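Local coordinates for solute-binding periplasmic protein of iron/siderophore ABC transporter (Yersinia pestis, PDB 6B2Y) that probably binds a chelated iron or related metal complex in the periplasm and delivers it to a membrane ABC transporter for uptake, at residues 40-44 with 178-182; 91-95 with 281-285; 172-177 with 192-197; 302-307 with 379-384. All blocks are in the same frame, centred on the assembly; numbering follows the deposited sequence.

Contact 1 of 4, residues 40-44 with 178-182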
loop_
_atom_site.group_PDB
_atom_site.type_symbol
_atom_site.label_atom_id
_atom_site.label_comp_id
_atom_site.label_asym_id
_atom_site.label_seq_id
_atom_site.Cartn_x
_atom_site.Cartn_y
_atom_site.Cartn_z
ATOM N N THR A 40 21.213 17.575 6.728
ATOM C CA THR A 40 20.533 17.273 5.477
ATOM C C THR A 40 20.055 15.825 5.459
ATOM O O THR A 40 20.431 15.002 6.304
ATOM C CB THR A 40 21.433 17.538 4.263
ATOM O OG1 THR A 40 22.442 16.517 4.159
ATOM C CG2 THR A 40 22.090 18.902 4.380
ATOM N N VAL A 41 19.181 15.532 4.492
ATOM C CA VAL A 41 18.865 14.165 4.094
ATOM C C VAL A 41 19.010 14.077 2.579
ATOM O O VAL A 41 18.826 15.060 1.862
ATOM C CB VAL A 41 17.442 13.713 4.526
ATOM C CG1 VAL A 41 17.254 13.816 6.038
ATOM C CG2 VAL A 41 16.352 14.496 3.776
ATOM N N THR A 42 19.388 12.905 2.092
ATOM C CA THR A 42 19.279 12.597 0.673
ATOM C C THR A 42 18.000 11.785 0.503
ATOM O O THR A 42 17.863 10.715 1.112
ATOM C CB THR A 42 20.485 11.815 0.153
ATOM O OG1 THR A 42 21.691 12.558 0.388
ATOM C CG2 THR A 42 20.335 11.562 -1.354
ATOM N N ASP A 43 17.066 12.280 -0.309
ATOM C CA ASP A 43 15.771 11.603 -0.350
ATOM C C ASP A 43 15.726 10.568 -1.482
ATOM O O ASP A 43 16.729 10.279 -2.144
ATOM C CB ASP A 43 14.628 12.626 -0.426
ATOM C CG ASP A 43 14.469 13.275 -1.803
ATOM O OD1 ASP A 43 15.202 12.937 -2.743
ATOM O OD2 ASP A 43 13.580 14.153 -1.923
ATOM N N MET A 44 14.548 9.968 -1.688
ATOM C CA MET A 44 14.471 8.864 -2.643
ATOM C C MET A 44 14.537 9.338 -4.085
ATOM O O MET A 44 14.711 8.511 -4.988
ATOM C CB MET A 44 13.191 8.042 -2.408
ATOM C CG MET A 44 13.183 7.370 -1.047
ATOM S SD MET A 44 14.645 6.344 -0.802
ATOM C CE MET A 44 14.431 5.199 -2.135
ATOM N N LEU A 178 14.925 6.946 5.614
ATOM C CA LEU A 178 14.849 8.371 5.295
ATOM C C LEU A 178 13.794 9.093 6.137
ATOM O O LEU A 178 14.032 10.206 6.633
ATOM C CB LEU A 178 14.546 8.538 3.804
ATOM C CG LEU A 178 14.053 9.902 3.335
ATOM C CD1 LEU A 178 15.214 10.892 3.407
ATOM C CD2 LEU A 178 13.578 9.738 1.898
ATOM N N LEU A 179 12.601 8.507 6.263
ATOM C CA LEU A 179 11.575 9.110 7.113
ATOM C C LEU A 179 12.032 9.179 8.565
ATOM O O LEU A 179 11.784 10.179 9.254
ATOM C CB LEU A 179 10.264 8.320 7.015
ATOM C CG LEU A 179 9.457 8.592 5.747
ATOM C CD1 LEU A 179 8.224 7.674 5.627
ATOM C CD2 LEU A 179 9.048 10.068 5.676
ATOM N N GLY A 180 12.692 8.125 9.050
ATOM C CA GLY A 180 13.197 8.146 10.414
ATOM C C GLY A 180 14.207 9.254 10.635
ATOM O O GLY A 180 14.231 9.885 11.691
ATOM N N LYS A 181 15.055 9.509 9.635
ATOM C CA LYS A 181 16.025 10.594 9.734
ATOM C C LYS A 181 15.351 11.961 9.621
ATOM O O LYS A 181 15.628 12.870 10.420
ATOM C CB LYS A 181 17.103 10.409 8.660
ATOM C CG LYS A 181 18.274 11.378 8.748
ATOM C CD LYS A 181 19.395 10.979 7.819
ATOM C CE LYS A 181 20.565 11.932 7.950
ATOM N NZ LYS A 181 21.727 11.581 7.070
ATOM N N ALA A 182 14.461 12.127 8.637
ATOM C CA ALA A 182 13.837 13.423 8.406
ATOM C C ALA A 182 12.881 13.804 9.526
ATOM O O ALA A 182 12.678 14.992 9.783
ATOM C CB ALA A 182 13.084 13.421 7.075
#

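Contact 2 of 4, residues 91-95 with 281-285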
loop_
_atom_site.group_PDB
_atom_site.type_symbol
_atom_site.label_atom_id
_atom_site.label_comp_id
_atom_site.label_asym_id
_atom_site.label_seq_id
_atom_site.Cartn_x
_atom_site.Cartn_y
_atom_site.Cartn_z
ATOM N N LEU A 91 -10.185 8.004 0.225
ATOM C CA LEU A 91 -9.970 6.711 -0.409
ATOM C C LEU A 91 -9.739 5.586 0.588
ATOM O O LEU A 91 -9.810 4.413 0.202
ATOM C CB LEU A 91 -8.797 6.791 -1.395
ATOM C CG LEU A 91 -9.026 7.739 -2.576
ATOM C CD1 LEU A 91 -7.897 7.633 -3.591
ATOM C CD2 LEU A 91 -10.380 7.475 -3.240
ATOM N N ASP A 92 -9.493 5.895 1.856
ATOM C CA ASP A 92 -9.448 4.885 2.913
ATOM C C ASP A 92 -10.334 5.300 4.085
ATOM O O ASP A 92 -9.869 5.404 5.223
ATOM C CB ASP A 92 -8.012 4.646 3.384
ATOM C CG ASP A 92 -7.875 3.367 4.188
ATOM O OD1 ASP A 92 -8.903 2.681 4.380
ATOM O OD2 ASP A 92 -6.741 3.034 4.618
ATOM N N PRO A 93 -11.638 5.501 3.845
ATOM C CA PRO A 93 -12.538 5.884 4.950
ATOM C C PRO A 93 -12.590 4.889 6.097
ATOM O O PRO A 93 -12.854 5.292 7.243
ATOM C CB PRO A 93 -13.908 5.989 4.259
ATOM C CG PRO A 93 -13.779 5.126 3.029
ATOM C CD PRO A 93 -12.369 5.359 2.572
ATOM N N GLN A 94 -12.385 3.597 5.831
ATOM C CA GLN A 94 -12.460 2.618 6.907
ATOM C C GLN A 94 -11.341 2.821 7.920
ATOM O O GLN A 94 -11.590 2.855 9.130
ATOM C CB GLN A 94 -12.422 1.207 6.337
ATOM C CG GLN A 94 -13.557 0.917 5.382
ATOM C CD GLN A 94 -13.415 -0.448 4.783
ATOM O OE1 GLN A 94 -13.249 -1.431 5.509
ATOM N NE2 GLN A 94 -13.432 -0.519 3.461
ATOM N N THR A 95 -10.092 2.923 7.454
ATOM C CA THR A 95 -9.000 3.186 8.387
ATOM C C THR A 95 -9.208 4.513 9.101
ATOM O O THR A 95 -8.978 4.613 10.308
ATOM C CB THR A 95 -7.656 3.178 7.656
ATOM O OG1 THR A 95 -7.497 1.926 6.992
ATOM C CG2 THR A 95 -6.508 3.370 8.638
ATOM N N GLY A 281 -10.469 -2.043 -2.394
ATOM C CA GLY A 281 -10.562 -1.430 -1.079
ATOM C C GLY A 281 -11.909 -0.783 -0.830
ATOM O O GLY A 281 -12.024 0.198 -0.080
ATOM N N LYS A 282 -12.942 -1.323 -1.464
ATOM C CA LYS A 282 -14.271 -0.742 -1.306
ATOM C C LYS A 282 -14.806 -0.977 0.101
ATOM O O LYS A 282 -14.413 -1.913 0.807
ATOM C CB LYS A 282 -15.244 -1.327 -2.335
ATOM C CG LYS A 282 -14.957 -0.910 -3.767
ATOM C CD LYS A 282 -15.027 0.594 -3.932
ATOM C CE LYS A 282 -14.661 1.003 -5.350
ATOM N NZ LYS A 282 -14.336 2.451 -5.404
ATOM N N SER A 283 -15.731 -0.107 0.502
ATOM C CA SER A 283 -16.419 -0.156 1.784
ATOM C C SER A 283 -17.682 -1.001 1.663
ATOM O O SER A 283 -18.338 -0.975 0.618
ATOM C CB SER A 283 -16.785 1.251 2.249
ATOM O OG SER A 283 -15.649 1.926 2.758
ATOM N N PRO A 284 -18.016 -1.760 2.706
ATOM C CA PRO A 284 -19.201 -2.626 2.642
ATOM C C PRO A 284 -20.435 -1.834 2.238
ATOM O O PRO A 284 -20.675 -0.732 2.733
ATOM C CB PRO A 284 -19.323 -3.173 4.069
ATOM C CG PRO A 284 -17.964 -3.007 4.666
ATOM C CD PRO A 284 -17.381 -1.781 4.034
ATOM N N GLY A 285 -21.197 -2.389 1.301
ATOM C CA GLY A 285 -22.396 -1.736 0.819
ATOM C C GLY A 285 -22.177 -0.599 -0.149
ATOM O O GLY A 285 -23.143 0.090 -0.494
HETATM O O HOH W 1 -9.338 1.784 0.546
#

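Contact 3 of 4, residues 172-177 with 192-197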
loop_
_atom_site.group_PDB
_atom_site.type_symbol
_atom_site.label_atom_id
_atom_site.label_comp_id
_atom_site.label_asym_id
_atom_site.label_seq_id
_atom_site.Cartn_x
_atom_site.Cartn_y
_atom_site.Cartn_z
ATOM N N THR A 172 11.356 0.300 -0.178
ATOM C CA THR A 172 10.542 0.364 1.034
ATOM C C THR A 172 11.407 0.647 2.253
ATOM O O THR A 172 11.090 1.533 3.060
ATOM C CB THR A 172 9.763 -0.934 1.236
ATOM O OG1 THR A 172 8.837 -1.111 0.165
ATOM C CG2 THR A 172 8.979 -0.866 2.560
ATOM N N LEU A 173 12.508 -0.110 2.407
ATOM C CA LEU A 173 13.362 0.058 3.583
ATOM C C LEU A 173 14.169 1.347 3.525
ATOM O O LEU A 173 14.224 2.069 4.544
ATOM C CB LEU A 173 14.255 -1.180 3.761
ATOM C CG LEU A 173 13.426 -2.435 3.999
ATOM C CD1 LEU A 173 14.345 -3.639 4.221
ATOM C CD2 LEU A 173 12.502 -2.216 5.214
ATOM N N PRO A 174 14.814 1.705 2.407
ATOM C CA PRO A 174 15.403 3.052 2.328
ATOM C C PRO A 174 14.406 4.152 2.649
ATOM O O PRO A 174 14.776 5.121 3.314
ATOM C CB PRO A 174 15.893 3.132 0.878
ATOM C CG PRO A 174 16.266 1.726 0.538
ATOM C CD PRO A 174 15.145 0.903 1.209
ATOM N N SER A 175 13.156 4.045 2.170
ATOM C CA SER A 175 12.188 5.107 2.453
ATOM C C SER A 175 11.924 5.224 3.950
ATOM O O SER A 175 11.761 6.330 4.477
ATOM C CB SER A 175 10.874 4.848 1.717
ATOM O OG SER A 175 11.031 5.018 0.320
ATOM N N MET A 176 11.860 4.090 4.654
ATOM C CA MET A 176 11.627 4.161 6.097
ATOM C C MET A 176 12.834 4.730 6.834
ATOM O O MET A 176 12.670 5.480 7.801
ATOM C CB MET A 176 11.270 2.778 6.666
ATOM C CG MET A 176 9.903 2.218 6.263
ATOM S SD MET A 176 8.533 3.354 6.629
ATOM C CE MET A 176 8.762 3.538 8.406
ATOM N N ARG A 177 14.062 4.395 6.407
ATOM C CA ARG A 177 15.217 5.008 7.060
ATOM C C ARG A 177 15.209 6.517 6.846
ATOM O O ARG A 177 15.424 7.293 7.793
ATOM C CB ARG A 177 16.532 4.404 6.540
ATOM C CG ARG A 177 17.771 5.014 7.241
ATOM C CD ARG A 177 19.096 4.304 6.858
ATOM N NE ARG A 177 19.059 2.887 7.225
ATOM C CZ ARG A 177 18.816 1.905 6.357
ATOM N NH1 ARG A 177 18.619 2.169 5.074
ATOM N NH2 ARG A 177 18.761 0.648 6.773
ATOM N N TYR A 192 11.376 -0.867 12.764
ATOM C CA TYR A 192 10.495 -1.364 11.715
ATOM C C TYR A 192 11.285 -2.056 10.596
ATOM O O TYR A 192 10.855 -3.097 10.081
ATOM C CB TYR A 192 9.610 -0.246 11.152
ATOM C CG TYR A 192 8.578 -0.860 10.243
ATOM C CD1 TYR A 192 7.471 -1.525 10.764
ATOM C CD2 TYR A 192 8.768 -0.887 8.858
ATOM C CE1 TYR A 192 6.558 -2.136 9.944
ATOM C CE2 TYR A 192 7.859 -1.502 8.026
ATOM C CZ TYR A 192 6.759 -2.127 8.566
ATOM O OH TYR A 192 5.854 -2.743 7.743
ATOM N N ILE A 193 12.454 -1.516 10.229
ATOM C CA ILE A 193 13.255 -2.123 9.160
ATOM C C ILE A 193 13.606 -3.559 9.512
ATOM O O ILE A 193 13.497 -4.469 8.678
ATOM C CB ILE A 193 14.515 -1.281 8.899
ATOM C CG1 ILE A 193 14.157 -0.022 8.116
ATOM C CG2 ILE A 193 15.603 -2.101 8.187
ATOM C CD1 ILE A 193 15.155 1.123 8.367
ATOM N N ASN A 194 14.017 -3.782 10.760
ATOM C CA ASN A 194 14.323 -5.130 11.224
ATOM C C ASN A 194 13.084 -6.021 11.212
ATOM O O ASN A 194 13.158 -7.176 10.789
ATOM C CB ASN A 194 14.936 -5.057 12.627
ATOM C CG ASN A 194 16.402 -4.661 12.594
ATOM O OD1 ASN A 194 17.056 -4.845 11.583
ATOM N ND2 ASN A 194 16.918 -4.114 13.691
ATOM N N PHE A 195 11.933 -5.504 11.672
ATOM C CA PHE A 195 10.704 -6.303 11.663
ATOM C C PHE A 195 10.294 -6.670 10.244
ATOM O O PHE A 195 9.888 -7.802 9.967
ATOM C CB PHE A 195 9.582 -5.528 12.367
ATOM C CG PHE A 195 8.207 -6.132 12.192
ATOM C CD1 PHE A 195 7.758 -7.128 13.053
ATOM C CD2 PHE A 195 7.363 -5.698 11.178
ATOM C CE1 PHE A 195 6.476 -7.684 12.899
ATOM C CE2 PHE A 195 6.095 -6.239 11.019
ATOM C CZ PHE A 195 5.646 -7.237 11.884
ATOM N N TYR A 196 10.403 -5.723 9.327
ATOM C CA TYR A 196 10.021 -5.981 7.946
ATOM C C TYR A 196 10.956 -6.999 7.296
ATOM O O TYR A 196 10.504 -7.977 6.687
ATOM C CB TYR A 196 10.045 -4.655 7.192
ATOM C CG TYR A 196 9.633 -4.687 5.744
ATOM C CD1 TYR A 196 10.523 -5.130 4.752
ATOM C CD2 TYR A 196 8.386 -4.219 5.352
ATOM C CE1 TYR A 196 10.168 -5.134 3.426
ATOM C CE2 TYR A 196 8.020 -4.221 4.030
ATOM C CZ TYR A 196 8.914 -4.672 3.068
ATOM O OH TYR A 196 8.565 -4.674 1.743
ATOM N N GLN A 197 12.270 -6.776 7.408
ATOM C CA GLN A 197 13.214 -7.680 6.763
ATOM C C GLN A 197 13.089 -9.095 7.318
ATOM O O GLN A 197 13.132 -10.067 6.558
ATOM C CB GLN A 197 14.643 -7.168 6.928
ATOM C CG GLN A 197 15.623 -7.937 6.049
ATOM C CD GLN A 197 15.424 -7.643 4.567
ATOM O OE1 GLN A 197 15.817 -6.582 4.079
ATOM N NE2 GLN A 197 14.784 -8.566 3.855
#

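Contact 4 of 4, residues 302-307 with 379-384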
loop_
_atom_site.group_PDB
_atom_site.type_symbol
_atom_site.label_atom_id
_atom_site.label_comp_id
_atom_site.label_asym_id
_atom_site.label_seq_id
_atom_site.Cartn_x
_atom_site.Cartn_y
_atom_site.Cartn_z
ATOM N N ALA A 302 -16.106 -9.610 2.412
ATOM C CA ALA A 302 -15.013 -9.727 1.452
ATOM C C ALA A 302 -15.277 -10.879 0.490
ATOM O O ALA A 302 -15.250 -10.706 -0.737
ATOM C CB ALA A 302 -13.691 -9.925 2.193
ATOM N N GLN A 303 -15.575 -12.057 1.046
ATOM C CA GLN A 303 -15.833 -13.239 0.233
ATOM C C GLN A 303 -16.941 -12.991 -0.771
ATOM O O GLN A 303 -16.835 -13.403 -1.924
ATOM C CB GLN A 303 -16.189 -14.420 1.131
ATOM C CG GLN A 303 -16.295 -15.738 0.403
ATOM C CD GLN A 303 -15.002 -16.094 -0.284
ATOM O OE1 GLN A 303 -14.918 -16.114 -1.514
ATOM N NE2 GLN A 303 -13.978 -16.376 0.511
ATOM N N ALA A 304 -18.019 -12.319 -0.352
ATOM C CA ALA A 304 -19.151 -12.074 -1.249
ATOM C C ALA A 304 -18.807 -11.085 -2.360
ATOM O O ALA A 304 -19.249 -11.253 -3.508
ATOM C CB ALA A 304 -20.333 -11.560 -0.449
ATOM N N SER A 305 -17.928 -10.115 -2.085
ATOM C CA SER A 305 -17.534 -9.180 -3.134
ATOM C C SER A 305 -16.555 -9.808 -4.127
ATOM O O SER A 305 -16.582 -9.463 -5.310
ATOM C CB SER A 305 -16.910 -7.928 -2.516
ATOM O OG SER A 305 -15.578 -8.174 -2.103
ATOM N N LEU A 306 -15.690 -10.725 -3.668
ATOM C CA LEU A 306 -14.753 -11.385 -4.579
ATOM C C LEU A 306 -15.498 -12.276 -5.575
ATOM O O LEU A 306 -15.236 -12.226 -6.781
ATOM C CB LEU A 306 -13.739 -12.206 -3.779
ATOM C CG LEU A 306 -12.723 -13.002 -4.611
ATOM C CD1 LEU A 306 -12.000 -12.083 -5.579
ATOM C CD2 LEU A 306 -11.745 -13.763 -3.737
ATOM N N GLN A 307 -16.452 -13.079 -5.078
ATOM C CA GLN A 307 -17.307 -13.899 -5.939
ATOM C C GLN A 307 -17.946 -13.067 -7.042
ATOM O O GLN A 307 -18.012 -13.503 -8.199
ATOM C CB GLN A 307 -18.386 -14.596 -5.099
ATOM C CG GLN A 307 -17.859 -15.674 -4.167
ATOM C CD GLN A 307 -16.978 -16.668 -4.896
ATOM O OE1 GLN A 307 -17.223 -16.991 -6.060
ATOM N NE2 GLN A 307 -15.935 -17.145 -4.222
ATOM N N THR A 379 -10.640 -7.031 7.327
ATOM C CA THR A 379 -10.244 -8.090 6.406
ATOM C C THR A 379 -9.430 -7.474 5.276
ATOM O O THR A 379 -9.944 -6.641 4.524
ATOM C CB THR A 379 -11.476 -8.803 5.848
ATOM O OG1 THR A 379 -12.269 -9.307 6.934
ATOM C CG2 THR A 379 -11.078 -9.936 4.908
ATOM N N TYR A 380 -8.177 -7.903 5.132
ATOM C CA TYR A 380 -7.292 -7.315 4.137
ATOM C C TYR A 380 -6.850 -8.292 3.055
ATOM O O TYR A 380 -6.128 -7.893 2.137
ATOM C CB TYR A 380 -6.067 -6.714 4.835
ATOM C CG TYR A 380 -6.393 -5.505 5.673
ATOM C CD1 TYR A 380 -6.796 -5.638 7.000
ATOM C CD2 TYR A 380 -6.301 -4.229 5.148
ATOM C CE1 TYR A 380 -7.079 -4.525 7.783
ATOM C CE2 TYR A 380 -6.582 -3.110 5.921
ATOM C CZ TYR A 380 -6.979 -3.267 7.232
ATOM O OH TYR A 380 -7.265 -2.143 7.995
ATOM N N TRP A 381 -7.266 -9.552 3.131
ATOM C CA TRP A 381 -7.011 -10.523 2.077
ATOM C C TRP A 381 -8.057 -11.617 2.223
ATOM O O TRP A 381 -8.675 -11.760 3.285
ATOM C CB TRP A 381 -5.592 -11.093 2.164
ATOM C CG TRP A 381 -5.213 -11.554 3.526
ATOM C CD1 TRP A 381 -5.524 -12.761 4.108
ATOM C CD2 TRP A 381 -4.447 -10.830 4.493
ATOM N NE1 TRP A 381 -4.991 -12.827 5.374
ATOM C CE2 TRP A 381 -4.327 -11.655 5.636
ATOM C CE3 TRP A 381 -3.844 -9.562 4.508
ATOM C CZ2 TRP A 381 -3.651 -11.247 6.782
ATOM C CZ3 TRP A 381 -3.159 -9.167 5.649
ATOM C CH2 TRP A 381 -3.067 -10.005 6.769
ATOM N N ILE A 382 -8.258 -12.382 1.150
ATOM C CA ILE A 382 -9.238 -13.467 1.172
ATOM C C ILE A 382 -8.989 -14.401 -0.004
ATOM O O ILE A 382 -8.557 -13.978 -1.081
ATOM C CB ILE A 382 -10.686 -12.908 1.168
ATOM C CG1 ILE A 382 -11.639 -13.901 1.836
ATOM C CG2 ILE A 382 -11.149 -12.576 -0.241
ATOM C CD1 ILE A 382 -11.649 -13.796 3.336
ATOM N N GLU A 383 -9.259 -15.688 0.207
ATOM C CA GLU A 383 -9.267 -16.665 -0.869
ATOM C C GLU A 383 -10.705 -16.969 -1.266
ATOM O O GLU A 383 -11.580 -17.109 -0.405
ATOM C CB GLU A 383 -8.569 -17.966 -0.466
ATOM C CG GLU A 383 -7.557 -17.836 0.640
ATOM C CD GLU A 383 -6.949 -19.177 1.030
ATOM O OE1 GLU A 383 -6.830 -20.060 0.151
ATOM O OE2 GLU A 383 -6.587 -19.341 2.216
ATOM N N ALA A 384 -10.938 -17.058 -2.571
ATOM C CA ALA A 384 -12.217 -17.472 -3.118
ATOM C C ALA A 384 -12.622 -18.834 -2.568
ATOM O O ALA A 384 -13.736 -18.998 -2.060
ATOM C CB ALA A 384 -12.155 -17.510 -4.634
#

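Contact 1 of 4, residues 40-44 with 178-182
Val41 crosses the CD1 branch of Leu178 at about a right angle, its CB 3.8 Å from Leu178 CD1. Here a beta-hairpin, strand 40-42 paired with strand 48-50, packs on the last turn of helix 168-182 at the edge of the parallel alpha/beta sheet, probably in the N-terminal lobe. The short axes are 9.0 Å apart and nearly antiparallel (169°), which puts Val41 beside Ala182 and Asp43 beside Leu178. Leu178 does most of the filling: with CG anti to its backbone N (chi1 164°) its two methyls diverge toward successive residues. CD1 takes Val41 and sits 3.5 Å from Thr42 O, while CD2 reaches the turn, 3.7 Å from Asp43 CA and 3.8 Å from Met44 CG. No hydrogen bond crosses between the segments, so the cohesion here is apolar. The carboxylate of Asp43 turns away from the helix, where OD2 makes a salt bridge with Arg47 and accepts from Phe161 N; this ties the turn to the edge strand 159-162 of the parallel sheet, whose Val160 also touches Leu178. On the exposed flank the fully extended chain of Lys181 slides past Val41 in the opposite direction. Its CG lies 3.8 Å from Val41 CG1, and farther out its CE comes to 3.5 Å from Thr40 O.

Contact 2 of 4, residues 91-95 with 281-285
Gln94 reaches from the first turn of helix 93-102 to the loop that follows strand 275-280, and its side chain makes the close part of a contact that buries just 161 Å² in all. CG is anti to the carbonyl carbon (chi1 -60°) and the chain is extended beyond it, which brings CG and the amide alongside Ser283: Ser283 OG sits 3.5 Å from Gln94 CG and, at the margin, 3.7 Å from Pro93 CG. The bond from Gln94 NE2 to Lys282 O is weak, 3.2 Å long and bent to 121° at the hydrogen. Stronger restraint comes from a neighbouring loop, where NE2 also donates to Leu293 O and OE1 accepts from Gln296 N. Both ends of the amide are thus engaged, which fixes its rotation.

Beside this the contact opens out. Leu91 and Gly281 do not meet directly; a water stands between their carbonyls, 2.7 Å from Leu91 O and 3.2 Å from Gly281 O. Behind the interface Asp92 holds the N-cap of helix 93-102. Its OD1 receives a weak but straight bond from Thr95 N (165°), and its OD2 is met 2.7 Å away by Thr95 OG1 from above the carboxylate plane, with Tyr67 OH as a further partner of OD2.

In the two-lobed fold expected of this family, the contact probably spans the cleft between the lobes, where binding proteins of this class take their ligand: helices 87-91 and 93-102 follow strand 81-85 of the parallel sheet, whereas residues 281-285 leave strand 275-280 of the mixed sheet and lead on toward helix 299-310.

Contact 3 of 4, residues 172-177 with 192-197
Leu173 points its CB at the facing helix, and its two methyls part company: CD2 turns to Tyr196 and Ile193, CD1 to Gln197. CG, anti to the carbonyl carbon (chi1 -62°), comes to 4.0 Å from Tyr196 CD1. CD2 settles obliquely against that ring, 3.6 Å from Tyr196 CD1, and also lies 4.0 Å from Ile193 CG1. CD1 goes outward, 3.3 Å from Gln197 OE1, while Gln197 NE2 is held by Asp201. The helices run antiparallel, their short axes 10.2 Å apart at 166°. They form a helical hairpin, and helix 186-207, between strand 159-162 of the parallel sheet and strand 217-221 of the mixed sheet, is probably the long helix that links the lobes in siderophore-type binding proteins. The first helix is kinked: Pro174 has no N-H to give, and Leu173 N makes no bond to the turn before. Thr172 CG2 meets the far end of the Tyr196 ring, 3.8 Å from CE2, and Met176 CG reaches Tyr192 CD2 at 4.2 Å. Both tyrosine hydroxyls are satisfied beyond the pair: Tyr196 OH bonds to Asn339 OD1 and Tyr192 OH to Pro337 O, while Tyr192 OH also lies in the plane of the Tyr196 ring, at its edge. Toward the exposed end Arg177 bends at chi3, bringing its guanidinium across Ile193, whose CD1 lies 3.9 Å above the guanidinium plane, offset toward the rim.

Contact 4 of 4, residues 302-307 with 379-384
The amide of Gln303 is flanked on its two sides by different groups: Ile382 CG1 stands obliquely to one side of its plane, 3.7 Å from Gln303 NE2, and to the other Ala384 O, 3.2 Å from Gln303 OE1, an acceptor beside an acceptor and no hydrogen bond. At its edge NE2 donates to Glu383 O, a 2.7 Å bond that is almost straight (174°) and in the amide plane. Gln303 CG is anti to the backbone N (chi1 -172°) and the chain bends at chi2, which swings the amide to the strand. The bond to the main-chain carbonyl Glu383 O identifies the nitrogen end of Gln303, and Gln307 NE2, 3.1 Å from Gln303 OE1, is consistent with it. Helix 299-310 packs against the mixed sheet of an alpha/beta lobe, crossing its outermost strand 381-383 at -63°, with 8.6 Å between the short axes. Beneath the polar bonds the packing is apolar: Leu306 and Ile382 slide past each other in opposite directions, Leu306 CD2 lying 3.7 Å from Ile382 CG2 and 3.9 Å from Ala384 CB. Trp381 and Glu383 turn to the far side of the strand, where Trp349 of helix 340-350 touches both. Thr379 divides its branches. Its OG1 bonds to Val297 O in the loop before the helix, and its CG2 packs 3.8 Å from Ala302 CB.

How the contacts relate
The four contacts fall into two touching pairs. Contacts 1 and 3, with centres 13 Å apart, share helix 168-182 and meet where Met44 CG lies 3.5 Å from Ser175 OG. Contacts 2 and 4, centres 14 Å apart, touch loosely through Thr95 OG1 and Tyr380 OH, 4.2 Å apart. The pairs lie on opposite sides of the chain's centre. Along the chain, contact 1 crosses both 2 and 3, contact 2 encloses contact 3, and contact 4 follows last. Contact 1 packs beside the parallel sheet and contact 4 on the mixed sheet; contact 2 probably spans the two lobes, and contact 3 uses helix 186-207, which probably links them, consistent with two lobes joined by a long helix around a ligand cleft.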